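Long-range contact in pentafunctional AROM polypeptide (Schizosaccharomyces pombe, PDB 5SWV), which carries five enzyme activities of the shikimate pathway, of which this fragment holds the dehydroquinate dehydratase and shikimate dehydrogenase parts: residues A[368-373]-A[394-399]. Residues are numbered along the deposited sequence; the frame is centred on the assembly and turned at random.
Sequences VSLRDT and LGVSRI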
# COMPACT_ATOMS: atom_id res chain seq x y z
N VAL A 368 -5.32 15.60 -8.56
CA VAL A 368 -4.08 16.22 -9.08
C VAL A 368 -2.92 15.23 -9.26
O VAL A 368 -2.43 14.66 -8.29
CB VAL A 368 -3.57 17.40 -8.17
CG1 VAL A 368 -2.25 17.98 -8.68
CG2 VAL A 368 -4.61 18.52 -8.04
N SER A 369 -2.51 15.00 -10.51
CA SER A 369 -1.26 14.30 -10.83
C SER A 369 -0.16 15.35 -11.02
O SER A 369 -0.43 16.45 -11.52
CB SER A 369 -1.45 13.47 -12.11
OG SER A 369 -0.22 13.09 -12.71
N LEU A 370 1.06 15.02 -10.60
CA LEU A 370 2.21 15.90 -10.78
C LEU A 370 2.99 15.63 -12.06
O LEU A 370 4.04 16.24 -12.26
CB LEU A 370 3.15 15.81 -9.56
CG LEU A 370 2.66 16.38 -8.21
CD1 LEU A 370 3.65 16.07 -7.10
CD2 LEU A 370 2.44 17.88 -8.29
N ARG A 371 2.51 14.72 -12.92
CA ARG A 371 3.12 14.55 -14.24
C ARG A 371 3.19 15.88 -14.95
O ARG A 371 2.20 16.59 -15.03
CB ARG A 371 2.39 13.53 -15.14
CG ARG A 371 3.27 12.35 -15.51
CD ARG A 371 2.53 11.23 -16.24
NE ARG A 371 2.82 9.93 -15.60
CZ ARG A 371 2.07 8.82 -15.68
NH1 ARG A 371 2.47 7.72 -15.02
NH2 ARG A 371 0.94 8.78 -16.39
N ASP A 372 4.39 16.21 -15.43
CA ASP A 372 4.67 17.42 -16.19
C ASP A 372 4.29 18.71 -15.46
O ASP A 372 3.65 19.57 -16.03
CB ASP A 372 4.00 17.34 -17.57
CG ASP A 372 4.59 16.26 -18.46
OD1 ASP A 372 5.79 15.92 -18.32
OD2 ASP A 372 3.84 15.76 -19.33
N THR A 373 4.67 18.81 -14.19
CA THR A 373 4.47 20.03 -13.39
C THR A 373 5.81 20.56 -12.93
O THR A 373 6.84 19.95 -13.19
CB THR A 373 3.61 19.75 -12.14
OG1 THR A 373 4.18 18.66 -11.39
CG2 THR A 373 2.21 19.41 -12.54
N LEU A 394 7.44 11.16 -8.59
CA LEU A 394 6.04 11.52 -8.75
C LEU A 394 5.76 12.17 -10.10
O LEU A 394 4.62 12.53 -10.36
CB LEU A 394 5.61 12.49 -7.65
CG LEU A 394 5.64 12.05 -6.18
CD1 LEU A 394 5.90 13.20 -5.22
CD2 LEU A 394 4.35 11.37 -5.79
N GLY A 395 6.78 12.38 -10.94
CA GLY A 395 6.58 12.87 -12.31
C GLY A 395 6.81 14.36 -12.56
O GLY A 395 6.53 14.84 -13.66
N VAL A 396 7.31 15.10 -11.58
CA VAL A 396 7.61 16.52 -11.77
C VAL A 396 8.66 16.69 -12.88
O VAL A 396 9.74 16.11 -12.81
CB VAL A 396 8.12 17.16 -10.46
CG1 VAL A 396 8.65 18.57 -10.70
CG2 VAL A 396 7.01 17.20 -9.43
N SER A 397 8.34 17.47 -13.91
CA SER A 397 9.24 17.63 -15.08
C SER A 397 10.24 18.78 -14.95
O SER A 397 11.22 18.81 -15.69
CB SER A 397 8.44 17.79 -16.37
OG SER A 397 7.58 18.90 -16.25
N ARG A 398 10.01 19.74 -14.05
CA ARG A 398 11.02 20.74 -13.72
C ARG A 398 11.14 20.86 -12.21
O ARG A 398 10.24 21.35 -11.55
CB ARG A 398 10.68 22.10 -14.33
CG ARG A 398 10.25 22.03 -15.79
CD ARG A 398 10.31 23.37 -16.51
NE ARG A 398 11.71 23.69 -16.78
CZ ARG A 398 12.17 24.39 -17.82
NH1 ARG A 398 13.48 24.59 -17.93
NH2 ARG A 398 11.36 24.88 -18.77
N ILE A 399 12.26 20.39 -11.69
CA ILE A 399 12.53 20.39 -10.27
C ILE A 399 13.48 21.56 -9.98
O ILE A 399 14.69 21.45 -10.20
CB ILE A 399 13.15 19.04 -9.83
CG1 ILE A 399 12.26 17.87 -10.25
CG2 ILE A 399 13.34 19.00 -8.33
CD1 ILE A 399 12.93 16.51 -10.21
O HOH W 1 1.88 12.37 -9.28
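Thr373 O takes the backbone N-H groups of both Ser397 and Arg398, which joins the entries of two neighbouring parallel strands, 374-378 and 398-403. Strand, helix 382-393 and strand form a beta-alpha-beta crossover in a six-stranded parallel sheet of order 3-2-1-4-5-6, the Rossmann-type fold expected of the C-terminal domain of a shikimate dehydrogenase. The bond from Ser397 N to Thr373 O measures 3.0 Å and lies in the carbonyl plane; that from Arg398 N is longer but straighter, with 162° at the hydrogen. Ser397 OG, between its own backbone N and carbonyl carbon (chi1 58°), adds a weak third bond to the same oxygen. One residue earlier, Asp372 N donates to Gly395 O at 3.1 Å, tilted from the carbonyl plane. Gly395, with positive phi, closes helix 382-393 in a Schellman motif, and Arg371 CA makes a C-H...O contact with Gly395 O at 3.5 Å.

Side-chain packing lies next to these bonds. Val396 CG2 meets Leu370 CB and the hydroxyl oxygen of Thr373, the side chains of Val396 and Thr373 crossing at about a right angle. Leu370 and Leu394 run side by side, pointing the same way, with CD1 of Leu370 4.1 Å from CD1 of Leu394. Farther out, Leu370 rests on Ser441 and Ala442 of strand 440-445, Leu394 on Tyr358 and Phe361 of helix 353-364.

Within 368-373, Thr373 OG1 donates to Leu370 O at 2.6 Å, and Ser369 OG accepts from Arg371 N in an ST turn. A water links the two segments, accepting from Leu370 N and donating to Leu394 O, the latter at 2.9 Å.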